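Local coordinates for protein putative glutathione S-transferase (Sinorhizobium meliloti, PDB 4MDC) that probably catalyses the conjugation of glutathione to electrophilic substrates as a homodimeric glutathione transferase, at residues Ile41-Tyr47 with Leu93-Ser97; Met128-Thr133 with Ala199-Leu203; Leu136-Ile141 with Val202-Glu208; Asp193-Ala197 with Trp220-Leu224. All coordinates share one frame; numbering follows the deposited sequence. Where two conformers were deposited one is given.

Contact 1 of 4, residues Ile41-Tyr47 with Leu93-Ser97; sequences ILSEYGY and LDETS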
loop_
_atom_site.group_PDB
_atom_site.type_symbol
_atom_site.label_atom_id
_atom_site.label_comp_id
_atom_site.label_asym_id
_atom_site.label_seq_id
_atom_site.Cartn_x
_atom_site.Cartn_y
_atom_site.Cartn_z
ATOM N N ILE B 41 -15.949 4.243 6.994
ATOM C CA ILE B 41 -15.664 5.663 7.124
ATOM C C ILE B 41 -16.827 6.551 6.661
ATOM O O ILE B 41 -17.260 7.469 7.387
ATOM C CB ILE B 41 -14.392 6.095 6.363
ATOM C CG1 ILE B 41 -13.184 5.293 6.856
ATOM C CG2 ILE B 41 -14.219 7.576 6.541
ATOM C CD1 ILE B 41 -12.024 5.407 5.895
ATOM N N LEU B 42 -17.356 6.222 5.491
ATOM C CA LEU B 42 -18.483 6.961 4.916
ATOM C C LEU B 42 -19.697 6.919 5.857
ATOM O O LEU B 42 -20.281 7.976 6.108
ATOM C CB LEU B 42 -18.801 6.461 3.524
ATOM C CG LEU B 42 -17.771 6.693 2.422
ATOM C CD1 LEU B 42 -18.026 5.817 1.199
ATOM C CD2 LEU B 42 -17.782 8.163 2.022
ATOM N N SER B 43 -20.040 5.749 6.417
ATOM C CA SER B 43 -21.124 5.658 7.404
ATOM C C SER B 43 -20.880 6.419 8.708
ATOM O O SER B 43 -21.772 7.112 9.193
ATOM C CB SER B 43 -21.483 4.199 7.761
ATOM O OG SER B 43 -21.841 3.556 6.605
ATOM N N GLU B 44 -19.677 6.305 9.264
ATOM C CA GLU B 44 -19.313 6.996 10.503
ATOM C C GLU B 44 -19.467 8.505 10.328
ATOM O O GLU B 44 -19.868 9.198 11.246
ATOM C CB GLU B 44 -17.842 6.668 10.923
ATOM C CG GLU B 44 -17.619 5.265 11.493
ATOM C CD GLU B 44 -18.157 5.047 12.910
ATOM O OE1 GLU B 44 -18.133 6.000 13.709
ATOM O OE2 GLU B 44 -18.608 3.896 13.261
ATOM N N TYR B 45 -19.165 8.991 9.128
ATOM C CA TYR B 45 -19.222 10.437 8.822
ATOM C C TYR B 45 -20.570 10.868 8.191
ATOM O O TYR B 45 -20.727 12.000 7.799
ATOM C CB TYR B 45 -18.031 10.844 7.924
ATOM C CG TYR B 45 -16.686 10.893 8.588
ATOM C CD1 TYR B 45 -16.552 10.854 9.962
ATOM C CD2 TYR B 45 -15.517 11.025 7.820
ATOM C CE1 TYR B 45 -15.305 10.902 10.556
ATOM C CE2 TYR B 45 -14.278 11.092 8.405
ATOM C CZ TYR B 45 -14.166 11.019 9.768
ATOM O OH TYR B 45 -12.952 11.167 10.409
ATOM N N GLY B 46 -21.521 9.956 8.081
ATOM C CA GLY B 46 -22.884 10.340 7.672
ATOM C C GLY B 46 -23.057 10.598 6.185
ATOM O O GLY B 46 -24.050 11.203 5.766
ATOM N N TYR B 47 -22.146 10.101 5.365
ATOM C CA TYR B 47 -22.304 10.182 3.923
ATOM C C TYR B 47 -23.366 9.188 3.470
ATOM O O TYR B 47 -23.507 8.099 4.066
ATOM C CB TYR B 47 -21.023 9.808 3.167
ATOM C CG TYR B 47 -19.942 10.847 3.171
ATOM C CD1 TYR B 47 -19.217 11.055 4.293
ATOM C CD2 TYR B 47 -19.651 11.558 2.029
ATOM C CE1 TYR B 47 -18.179 12.004 4.312
ATOM C CE2 TYR B 47 -18.609 12.517 2.042
ATOM C CZ TYR B 47 -17.894 12.704 3.169
ATOM O OH TYR B 47 -16.870 13.698 3.135
ATOM N N LEU B 93 -11.046 11.731 2.393
ATOM C CA LEU B 93 -12.151 11.921 3.317
ATOM C C LEU B 93 -11.769 12.656 4.597
ATOM O O LEU B 93 -12.567 13.466 5.088
ATOM C CB LEU B 93 -12.866 10.607 3.651
ATOM C CG LEU B 93 -13.564 9.972 2.455
ATOM C CD1 LEU B 93 -14.091 8.601 2.801
ATOM C CD2 LEU B 93 -14.669 10.834 1.892
ATOM N N ASP B 94 -10.565 12.444 5.134
ATOM C CA ASP B 94 -10.117 13.238 6.255
ATOM C C ASP B 94 -10.001 14.718 5.869
ATOM O O ASP B 94 -10.401 15.612 6.638
ATOM C CB ASP B 94 -8.774 12.784 6.850
ATOM C CG ASP B 94 -8.462 13.490 8.164
ATOM O OD1 ASP B 94 -9.187 13.302 9.162
ATOM O OD2 ASP B 94 -7.482 14.302 8.208
ATOM N N GLU B 95 -9.467 14.957 4.686
ATOM C CA GLU B 95 -9.187 16.331 4.206
ATOM C C GLU B 95 -10.423 17.163 3.858
ATOM O O GLU B 95 -10.419 18.371 3.991
ATOM C CB GLU B 95 -8.256 16.284 2.988
ATOM C CG GLU B 95 -6.889 15.756 3.346
ATOM C CD GLU B 95 -6.013 15.408 2.142
ATOM O OE1 GLU B 95 -6.311 15.870 1.021
ATOM O OE2 GLU B 95 -5.078 14.618 2.315
ATOM N N THR B 96 -11.493 16.492 3.425
ATOM C CA THR B 96 -12.663 17.160 2.863
ATOM C C THR B 96 -13.937 16.982 3.647
ATOM O O THR B 96 -14.942 17.594 3.286
ATOM C CB THR B 96 -12.979 16.641 1.449
ATOM O OG1 THR B 96 -13.243 15.237 1.471
ATOM C CG2 THR B 96 -11.796 16.943 0.493
ATOM N N SER B 97 -13.934 16.162 4.690
ATOM C CA SER B 97 -15.226 15.833 5.346
ATOM C C SER B 97 -15.762 16.978 6.204
ATOM O O SER B 97 -16.951 17.053 6.442
ATOM C CB SER B 97 -15.193 14.510 6.143
ATOM O OG SER B 97 -15.155 13.399 5.294
HETATM O O HOH W 1 -10.728 11.353 9.104
HETATM O O HOH W 2 -15.670 14.599 0.665
#

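Contact 2 of 4, residues Met128-Thr133 with Ala199-Leu203; sequences MEADVT and AISVL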
loop_
_atom_site.group_PDB
_atom_site.type_symbol
_atom_site.label_atom_id
_atom_site.label_comp_id
_atom_site.label_asym_id
_atom_site.label_seq_id
_atom_site.Cartn_x
_atom_site.Cartn_y
_atom_site.Cartn_z
HETATM N N MSE B 128 -1.957 -8.271 6.171
HETATM C CA MSE B 128 -2.923 -9.354 6.378
HETATM C C MSE B 128 -3.621 -9.683 5.068
HETATM O O MSE B 128 -3.988 -10.846 4.799
HETATM C CB MSE B 128 -3.965 -9.040 7.447
HETATM C CG MSE B 128 -4.718 -10.320 7.882
HETATM SE SE MSE B 128 -6.050 -9.855 9.260
HETATM C CE MSE B 128 -6.693 -11.700 9.514
ATOM N N GLU B 129 -3.823 -8.675 4.242
ATOM C CA GLU B 129 -4.514 -8.909 2.954
ATOM C C GLU B 129 -3.699 -9.849 2.029
ATOM O O GLU B 129 -4.210 -10.796 1.457
ATOM C CB GLU B 129 -4.749 -7.550 2.322
ATOM C CG GLU B 129 -5.407 -7.569 0.979
ATOM C CD GLU B 129 -6.932 -7.790 1.060
ATOM O OE1 GLU B 129 -7.496 -7.887 2.190
ATOM O OE2 GLU B 129 -7.578 -7.828 -0.029
ATOM N N ALA B 130 -2.392 -9.620 1.995
ATOM C CA ALA B 130 -1.491 -10.468 1.198
ATOM C C ALA B 130 -1.256 -11.825 1.811
ATOM O O ALA B 130 -1.238 -12.853 1.081
ATOM C CB ALA B 130 -0.140 -9.785 0.979
ATOM N N ASP B 131 -1.130 -11.861 3.139
ATOM C CA ASP B 131 -0.758 -13.095 3.846
ATOM C C ASP B 131 -1.945 -14.035 3.910
ATOM O O ASP B 131 -1.801 -15.234 3.902
ATOM C CB ASP B 131 -0.398 -12.829 5.312
ATOM C CG ASP B 131 0.958 -12.179 5.494
ATOM O OD1 ASP B 131 1.706 -12.105 4.502
ATOM O OD2 ASP B 131 1.227 -11.750 6.640
ATOM N N VAL B 132 -3.131 -13.461 3.986
ATOM C CA VAL B 132 -4.353 -14.250 4.264
ATOM C C VAL B 132 -5.543 -13.942 3.320
ATOM O O VAL B 132 -6.010 -14.814 2.568
ATOM C CB VAL B 132 -4.863 -14.002 5.689
ATOM C CG1 VAL B 132 -6.169 -14.800 5.948
ATOM C CG2 VAL B 132 -3.835 -14.397 6.732
ATOM N N THR B 133 -6.048 -12.711 3.364
ATOM C CA THR B 133 -7.412 -12.484 2.944
ATOM C C THR B 133 -7.581 -12.549 1.447
ATOM O O THR B 133 -8.516 -13.192 0.925
ATOM C CB THR B 133 -7.918 -11.142 3.505
ATOM O OG1 THR B 133 -7.515 -10.987 4.878
ATOM C CG2 THR B 133 -9.429 -11.133 3.501
ATOM N N ALA B 199 -11.336 -6.203 7.728
ATOM C CA ALA B 199 -10.619 -7.425 7.353
ATOM C C ALA B 199 -11.164 -8.633 8.139
ATOM O O ALA B 199 -11.526 -9.650 7.521
ATOM C CB ALA B 199 -9.138 -7.289 7.592
ATOM N N ILE B 200 -11.364 -8.438 9.449
ATOM C CA ILE B 200 -11.924 -9.523 10.250
ATOM C C ILE B 200 -13.335 -9.895 9.798
ATOM O O ILE B 200 -13.670 -11.096 9.816
ATOM C CB ILE B 200 -12.003 -9.125 11.751
ATOM C CG1 ILE B 200 -10.607 -9.081 12.336
ATOM C CG2 ILE B 200 -12.901 -10.033 12.554
ATOM C CD1 ILE B 200 -9.752 -10.242 12.129
ATOM N N SER B 201 -14.141 -8.913 9.418
ATOM C CA SER B 201 -15.541 -9.187 9.040
ATOM C C SER B 201 -15.628 -10.065 7.814
ATOM O O SER B 201 -16.559 -10.928 7.679
ATOM C CB SER B 201 -16.351 -7.899 8.851
ATOM O OG SER B 201 -16.030 -7.217 7.648
ATOM N N VAL B 202 -14.668 -9.929 6.898
ATOM C CA VAL B 202 -14.638 -10.777 5.680
ATOM C C VAL B 202 -14.303 -12.240 6.056
ATOM O O VAL B 202 -14.965 -13.201 5.599
ATOM C CB VAL B 202 -13.650 -10.210 4.653
ATOM C CG1 VAL B 202 -13.375 -11.153 3.505
ATOM C CG2 VAL B 202 -14.159 -8.868 4.109
ATOM N N LEU B 203 -13.223 -12.391 6.828
ATOM C CA LEU B 203 -12.815 -13.691 7.291
ATOM C C LEU B 203 -13.924 -14.338 8.119
ATOM O O LEU B 203 -14.131 -15.551 8.012
ATOM C CB LEU B 203 -11.504 -13.619 8.056
ATOM C CG LEU B 203 -10.362 -13.189 7.120
ATOM C CD1 LEU B 203 -9.099 -12.871 7.922
ATOM C CD2 LEU B 203 -10.063 -14.248 6.101
#

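Contact 3 of 4, residues Leu136-Ile141 with Val202-Glu208; sequences LVRERI and VLDYLGE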
loop_
_atom_site.group_PDB
_atom_site.type_symbol
_atom_site.label_atom_id
_atom_site.label_comp_id
_atom_site.label_asym_id
_atom_site.label_seq_id
_atom_site.Cartn_x
_atom_site.Cartn_y
_atom_site.Cartn_z
ATOM N N LEU B 136 -7.305 -16.218 0.092
ATOM C CA LEU B 136 -8.376 -17.048 0.617
ATOM C C LEU B 136 -9.694 -16.722 -0.058
ATOM O O LEU B 136 -10.454 -17.632 -0.470
ATOM C CB LEU B 136 -8.490 -16.828 2.111
ATOM C CG LEU B 136 -9.356 -17.829 2.841
ATOM C CD1 LEU B 136 -8.730 -18.122 4.170
ATOM C CD2 LEU B 136 -10.755 -17.236 3.016
ATOM N N VAL B 137 -9.977 -15.429 -0.188
ATOM C CA VAL B 137 -11.212 -14.986 -0.894
ATOM C C VAL B 137 -11.189 -15.487 -2.359
ATOM O O VAL B 137 -12.206 -15.911 -2.941
ATOM C CB VAL B 137 -11.355 -13.453 -0.781
ATOM C CG1 VAL B 137 -12.369 -12.918 -1.772
ATOM C CG2 VAL B 137 -11.742 -13.056 0.643
ATOM N N ARG B 138 -10.041 -15.385 -2.992
ATOM C CA ARG B 138 -9.959 -15.801 -4.392
ATOM C C ARG B 138 -10.286 -17.279 -4.535
ATOM O O ARG B 138 -11.060 -17.673 -5.419
ATOM C CB ARG B 138 -8.571 -15.531 -4.949
ATOM C CG ARG B 138 -8.426 -15.934 -6.415
ATOM C CD ARG B 138 -7.052 -15.642 -6.981
ATOM N NE ARG B 138 -6.910 -16.281 -8.277
ATOM C CZ ARG B 138 -7.312 -15.779 -9.439
ATOM N NH1 ARG B 138 -7.877 -14.586 -9.507
ATOM N NH2 ARG B 138 -7.113 -16.479 -10.558
ATOM N N GLU B 139 -9.741 -18.103 -3.667
ATOM C CA GLU B 139 -9.996 -19.530 -3.738
ATOM C C GLU B 139 -11.436 -19.910 -3.357
ATOM O O GLU B 139 -12.052 -20.733 -4.034
ATOM C CB GLU B 139 -9.047 -20.304 -2.854
ATOM C CG GLU B 139 -7.598 -20.257 -3.311
ATOM C CD GLU B 139 -7.415 -20.586 -4.791
ATOM O OE1 GLU B 139 -8.015 -21.574 -5.280
ATOM O OE2 GLU B 139 -6.721 -19.827 -5.489
ATOM N N ARG B 140 -11.972 -19.272 -2.318
ATOM C CA ARG B 140 -13.324 -19.591 -1.825
ATOM C C ARG B 140 -14.479 -18.873 -2.477
ATOM O O ARG B 140 -15.592 -19.372 -2.487
ATOM C CB ARG B 140 -13.370 -19.367 -0.324
ATOM C CG ARG B 140 -12.403 -20.315 0.325
ATOM C CD ARG B 140 -12.752 -20.670 1.746
ATOM N NE ARG B 140 -14.144 -21.128 1.841
ATOM C CZ ARG B 140 -14.937 -20.963 2.902
ATOM N NH1 ARG B 140 -14.478 -20.445 4.017
ATOM N NH2 ARG B 140 -16.199 -21.356 2.850
ATOM N N ILE B 141 -14.266 -17.677 -2.961
ATOM C CA ILE B 141 -15.360 -16.869 -3.517
ATOM C C ILE B 141 -15.148 -16.935 -5.066
ATOM O O ILE B 141 -15.918 -17.556 -5.857
ATOM C CB ILE B 141 -15.356 -15.416 -2.902
ATOM C CG1 ILE B 141 -15.553 -15.415 -1.351
ATOM C CG2 ILE B 141 -16.402 -14.500 -3.541
ATOM C CD1 ILE B 141 -16.888 -15.909 -0.897
ATOM N N VAL B 202 -14.668 -9.929 6.898
ATOM C CA VAL B 202 -14.638 -10.777 5.680
ATOM C C VAL B 202 -14.303 -12.240 6.056
ATOM O O VAL B 202 -14.965 -13.201 5.599
ATOM C CB VAL B 202 -13.650 -10.210 4.653
ATOM C CG1 VAL B 202 -13.375 -11.153 3.505
ATOM C CG2 VAL B 202 -14.159 -8.868 4.109
ATOM N N LEU B 203 -13.223 -12.391 6.828
ATOM C CA LEU B 203 -12.815 -13.691 7.291
ATOM C C LEU B 203 -13.924 -14.338 8.119
ATOM O O LEU B 203 -14.131 -15.551 8.012
ATOM C CB LEU B 203 -11.504 -13.619 8.056
ATOM C CG LEU B 203 -10.362 -13.189 7.120
ATOM C CD1 LEU B 203 -9.099 -12.871 7.922
ATOM C CD2 LEU B 203 -10.063 -14.248 6.101
ATOM N N ASP B 204 -14.601 -13.535 8.955
ATOM C CA ASP B 204 -15.643 -14.078 9.829
ATOM C C ASP B 204 -16.837 -14.490 9.034
ATOM O O ASP B 204 -17.425 -15.564 9.330
ATOM C CB ASP B 204 -16.018 -13.067 10.908
ATOM C CG ASP B 204 -16.783 -13.717 12.087
ATOM O OD1 ASP B 204 -16.366 -14.789 12.576
ATOM O OD2 ASP B 204 -17.815 -13.108 12.444
ATOM N N TYR B 205 -17.209 -13.744 8.000
ATOM C CA TYR B 205 -18.304 -14.161 7.078
ATOM C C TYR B 205 -18.032 -15.583 6.576
ATOM O O TYR B 205 -18.933 -16.464 6.501
ATOM C CB TYR B 205 -18.329 -13.248 5.869
ATOM C CG TYR B 205 -19.494 -13.473 4.938
ATOM C CD1 TYR B 205 -19.508 -14.524 4.030
ATOM C CD2 TYR B 205 -20.587 -12.592 4.954
ATOM C CE1 TYR B 205 -20.599 -14.681 3.151
ATOM C CE2 TYR B 205 -21.683 -12.763 4.115
ATOM C CZ TYR B 205 -21.685 -13.828 3.239
ATOM O OH TYR B 205 -22.750 -13.981 2.389
ATOM N N LEU B 206 -16.786 -15.833 6.230
ATOM C CA LEU B 206 -16.373 -17.135 5.689
ATOM C C LEU B 206 -16.140 -18.237 6.752
ATOM O O LEU B 206 -15.784 -19.349 6.400
ATOM C CB LEU B 206 -15.100 -16.939 4.855
ATOM C CG LEU B 206 -15.282 -16.175 3.536
ATOM C CD1 LEU B 206 -13.930 -15.799 2.950
ATOM C CD2 LEU B 206 -16.077 -17.014 2.541
ATOM N N GLY B 207 -16.272 -17.878 8.024
ATOM C CA GLY B 207 -16.081 -18.812 9.116
ATOM C C GLY B 207 -14.649 -19.228 9.358
ATOM O O GLY B 207 -14.394 -20.286 9.893
ATOM N N GLU B 208 -13.707 -18.372 8.978
ATOM C CA GLU B 208 -12.293 -18.708 9.029
ATOM C C GLU B 208 -11.596 -18.366 10.364
ATOM O O GLU B 208 -10.432 -18.701 10.538
ATOM C CB GLU B 208 -11.547 -18.016 7.876
ATOM C CG GLU B 208 -12.059 -18.420 6.504
ATOM C CD GLU B 208 -11.528 -19.774 6.028
ATOM O OE1 GLU B 208 -10.620 -20.366 6.665
ATOM O OE2 GLU B 208 -12.022 -20.247 4.993
HETATM O O HOH W 3 -18.045 -20.911 4.752
#

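Contact 4 of 4, residues Asp193-Ala197 with Trp220-Leu224; sequences DLAAA and WYQRL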
loop_
_atom_site.group_PDB
_atom_site.type_symbol
_atom_site.label_atom_id
_atom_site.label_comp_id
_atom_site.label_asym_id
_atom_site.label_seq_id
_atom_site.Cartn_x
_atom_site.Cartn_y
_atom_site.Cartn_z
ATOM N N ASP B 193 -8.811 0.777 13.821
ATOM C CA ASP B 193 -9.932 -0.108 14.272
ATOM C C ASP B 193 -10.833 -0.482 13.110
ATOM O O ASP B 193 -11.231 -1.672 12.919
ATOM C CB ASP B 193 -10.763 0.573 15.361
ATOM C CG ASP B 193 -9.966 0.935 16.564
ATOM O OD1 ASP B 193 -9.722 0.064 17.431
ATOM O OD2 ASP B 193 -9.536 2.138 16.602
ATOM N N LEU B 194 -11.179 0.495 12.272
ATOM C CA LEU B 194 -12.061 0.255 11.132
ATOM C C LEU B 194 -11.427 -0.669 10.127
ATOM O O LEU B 194 -12.060 -1.552 9.521
ATOM C CB LEU B 194 -12.560 1.526 10.466
ATOM C CG LEU B 194 -13.274 2.543 11.334
ATOM C CD1 LEU B 194 -13.792 3.696 10.512
ATOM C CD2 LEU B 194 -14.386 1.921 12.132
ATOM N N ALA B 195 -10.154 -0.503 9.851
ATOM C CA ALA B 195 -9.464 -1.386 8.902
ATOM C C ALA B 195 -9.381 -2.836 9.393
ATOM O O ALA B 195 -9.604 -3.759 8.610
ATOM C CB ALA B 195 -8.049 -0.857 8.687
ATOM N N ALA B 196 -9.051 -3.009 10.665
ATOM C CA ALA B 196 -8.980 -4.346 11.233
ATOM C C ALA B 196 -10.366 -4.988 11.188
ATOM O O ALA B 196 -10.521 -6.114 10.787
ATOM C CB ALA B 196 -8.485 -4.294 12.666
ATOM N N ALA B 197 -11.354 -4.222 11.580
ATOM C CA ALA B 197 -12.707 -4.767 11.659
ATOM C C ALA B 197 -13.193 -5.158 10.290
ATOM O O ALA B 197 -13.929 -6.117 10.125
ATOM C CB ALA B 197 -13.645 -3.783 12.300
ATOM N N TRP B 220 -12.879 -6.890 21.584
ATOM C CA TRP B 220 -12.713 -5.710 20.742
ATOM C C TRP B 220 -13.637 -5.722 19.509
ATOM O O TRP B 220 -14.302 -4.690 19.163
ATOM C CB TRP B 220 -11.204 -5.524 20.391
ATOM C CG TRP B 220 -10.996 -4.593 19.250
ATOM C CD1 TRP B 220 -10.742 -3.240 19.298
ATOM C CD2 TRP B 220 -11.061 -4.932 17.858
ATOM N NE1 TRP B 220 -10.700 -2.723 18.043
ATOM C CE2 TRP B 220 -10.866 -3.744 17.132
ATOM C CE3 TRP B 220 -11.231 -6.128 17.162
ATOM C CZ2 TRP B 220 -10.846 -3.730 15.745
ATOM C CZ3 TRP B 220 -11.211 -6.122 15.820
ATOM C CH2 TRP B 220 -11.087 -4.930 15.098
ATOM N N TYR B 221 -13.747 -6.889 18.836
ATOM C CA TYR B 221 -14.577 -6.975 17.641
ATOM C C TYR B 221 -16.069 -6.830 17.937
ATOM O O TYR B 221 -16.821 -6.223 17.166
ATOM C CB TYR B 221 -14.319 -8.261 16.882
ATOM C CG TYR B 221 -15.078 -8.367 15.585
ATOM C CD1 TYR B 221 -14.870 -7.475 14.537
ATOM C CD2 TYR B 221 -16.035 -9.374 15.399
ATOM C CE1 TYR B 221 -15.560 -7.595 13.327
ATOM C CE2 TYR B 221 -16.732 -9.465 14.201
ATOM C CZ TYR B 221 -16.508 -8.555 13.184
ATOM O OH TYR B 221 -17.162 -8.670 11.974
ATOM N N GLN B 222 -16.477 -7.347 19.074
ATOM C CA GLN B 222 -17.850 -7.185 19.503
ATOM C C GLN B 222 -18.207 -5.705 19.635
ATOM O O GLN B 222 -19.302 -5.316 19.243
ATOM C CB GLN B 222 -18.106 -7.970 20.795
ATOM C CG GLN B 222 -19.536 -8.412 20.945
ATOM C CD GLN B 222 -20.318 -7.313 21.587
ATOM O OE1 GLN B 222 -19.724 -6.398 22.209
ATOM N NE2 GLN B 222 -21.632 -7.355 21.445
ATOM N N ARG B 223 -17.281 -4.876 20.106
ATOM C CA ARG B 223 -17.480 -3.446 20.142
ATOM C C ARG B 223 -17.587 -2.845 18.763
ATOM O O ARG B 223 -18.457 -1.996 18.553
ATOM C CB ARG B 223 -16.352 -2.679 20.868
ATOM C CG ARG B 223 -16.326 -2.779 22.386
ATOM C CD ARG B 223 -15.163 -1.904 22.906
ATOM N NE ARG B 223 -13.977 -2.705 23.208
ATOM C CZ ARG B 223 -12.720 -2.342 22.961
ATOM N NH1 ARG B 223 -12.419 -1.176 22.305
ATOM N NH2 ARG B 223 -11.737 -3.156 23.323
ATOM N N LEU B 224 -16.719 -3.205 17.831
ATOM C CA LEU B 224 -16.834 -2.643 16.480
ATOM C C LEU B 224 -18.122 -3.116 15.747
ATOM O O LEU B 224 -18.819 -2.311 15.114
ATOM C CB LEU B 224 -15.671 -3.018 15.626
ATOM C CG LEU B 224 -14.445 -2.081 15.702
ATOM C CD1 LEU B 224 -14.722 -0.729 15.048
ATOM C CD2 LEU B 224 -13.982 -1.868 17.138
#

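Contact 1 of 4, residues Ile41-Tyr47 with Leu93-Ser97
Ile-41 and Leu-93 pair across the last turns of two helices, their CA atoms 8.1 Å apart, and the backbones draw slightly closer toward Tyr-45 and Ser-97, at 7.6 Å between CA atoms. Helix 33-44 ends in a Schellman motif: Gly-46, with a positive phi of 78°, turns the chain so that Tyr-47 N bonds back to Leu-42 O and the Tyr-47 side chain points at the other helix. Leu-93 fills the middle of the interface. Its CD1 touches both Ile-41 CG2 and Leu-42 CD2, while its CD2 meets the phenol end of Tyr-47, the two side chains sliding past each other in opposite directions. Leu-42 CD2 also sits over one face of the Tyr-47 ring, near the rim. At the polar end, Ser-97 OG donates to Leu-93 O at 2.6 Å and meets Tyr-47 OH at 2.8 Å, close to the plane of that ring. With CG anti to its carbonyl carbon (chi1 -75°), Tyr-47 brings its hydroxyl to this serine. A water joins Tyr-47 OH to Thr-96 OG1, which is also hydrogen-bonded to Tyr-92 O, and another links Tyr-45 OH to Asp-94 OD1; Tyr-45 OH is also bonded to Leu-106 N. The contact belongs to the thioredoxin-like N-terminal domain of the family: Leu-42 and Tyr-47 rest on Tyr-75 of strand 74-76, and Ile-41 reaches Leu-194 of helix 191-205.

Contact 2 of 4, residues Met128-Thr133 with Ala199-Leu203
This is apolar helix-helix packing inside the all-helical C-terminal domain, where Met-128, Val-132 and Thr-133 of the long helix 111-145 face Ala-199, Val-202 and Leu-203 of helix 191-205. The short segments run nearly parallel, with 11° between their directions, and their axes approach to 11.7 Å. The backbones come nearest at Thr-133 and Leu-203, whose CA atoms are 7.0 Å apart. A wider pi-type turn at 129-133 gives Met-128 O two donors, Val-132 N and Thr-133 N. Leu-203 gives the largest share of buried surface from its helix. Its side chain crosses that of Val-132 obliquely, CD2 touching Val-132 CG1 at 3.9 Å. Thr-133 uses both branches, OG1 against Leu-203 CD1 and the methyl CG2 at 3.9 Å from Val-202 CG1, since chi1 of -43° puts OG1 beside the backbone N and CG2 anti to it. Met-128, present as selenomethionine, extends its chain toward helix 191-205, its SE 4.3 Å from Ala-199 CB. An alanine in place of Leu-203 would probably open a gap between the helices and leave Val-132 CG1 without its branched partner. Helix 167-180 covers a flank through Met-171 and Leu-174 against Ile-200, and Pro-33 of helix 33-44 touches Thr-133 and Val-202. With methyls, a selenium and one threonine hydroxyl oxygen touching, and no polar bond between the segments, the pairing depends on shape and the exclusion of water.

Contact 3 of 4, residues Leu136-Ile141 with Val202-Glu208
Leu-206 lays its side chain into a groove on helix 111-145, where its CD1 overlaps Leu-136 CD2 as the leucines slide past each other in opposite directions; Leu-136 has two conformers, and the close approach in this one is doubtful. Its other branch, Leu-206 CD2, meets Ile-141 CD1 at 3.7 Å and lies over one face of the Arg-140 guanidinium, toward the rim. Val-137 CG2 extends the apolar patch, touching Val-202 CG1 at 3.8 Å. Helix 191-205 ends here in a Schellman motif within the C-terminal helical domain: Gly-207 takes a positive phi, Glu-208 N bonds back to Leu-203 O, and the chain turns Glu-208 toward helix 111-145. Arg-140 grips this helix end. Bent at chi3 (52°), it sends NH1 to Leu-206 O at 2.9 Å, in the carbonyl plane and on a lone pair, and to Glu-208 OE2 at 2.7 Å in a salt bridge. The carboxylate oxygen is met on its anti side, with the donor 28° out of the carboxylate plane and the guanidinium and carboxylate planes 65° apart. A water spans Arg-140 NH2 and Leu-206 O. A methionine at Arg-140 would probably leave Leu-206 O without its charged donor and Glu-208 with one salt bridge fewer, the carboxylate being left to Arg-164 of helix 157-165 and its other partners. Leu-136 CD1, in this conformer, packs against Glu-208 CD.

Contact 4 of 4, residues Asp193-Ala197 with Trp220-Leu224
Segments 193-197 and 220-224 cross almost perpendicularly, at -101°, with axes 10.5 Å apart and the closest CA pair, Ala-197 and Tyr-221, at 6.6 Å. Small alanines let the Trp-220 indole come right up to the first helix: its CH2 sits 3.6 Å from Ala-196 CB and, edge-on, meets the backbone at Ala-197 N. Having CG opposite the backbone N (chi1 164°), Trp-220 projects across the interface and donates from NE1 to Asp-193 OD1 at 3.0 Å. That bond is nearly straight (163°), lies in the ring plane and uses the anti lone pair of the oxygen, which is likely to restrict the rotation of the indole, together with Leu-224 on one face. Asp-193 has further partners: OD1 also accepts from Leu-184 N, and OD2 from Ser-190 N. Leu-224 CD2 lies over one indole face, toward its rim, while Leu-224 CG packs on Ala-197 CB at 3.9 Å. The side chains of Leu-224 and Leu-194 cross at about a right angle, CD1 of the former touching CD2 of the latter at 4.0 Å. The bond from Ser-190 N to Asp-193 OD2 is consistent with the N-capping box known at the start of this helix in glutathione transferases.

From the N terminus, contact 1 closes first, joining helix 33-44 to helix 86-96 over the strands between them in the N-terminal domain. The chain then enters helix 111-145, and contacts 2 and 3 close the long excursion through helices 157-165 and 167-180, contact 2 on helix 191-205 and contact 3 on its last turn and the residues just after it; they share Val-202 and Leu-203. Contact 4 starts earlier on that helix and continues to helix 215-225, so its segments alternate with those of contacts 2 and 3. Helix 191-205 therefore serves three contacts. Tyr-221 of contact 4 packs on Ile-200 and Ser-201 of contact 2, while Leu-194 meets Ile-41 of contact 1, bridging the two domains.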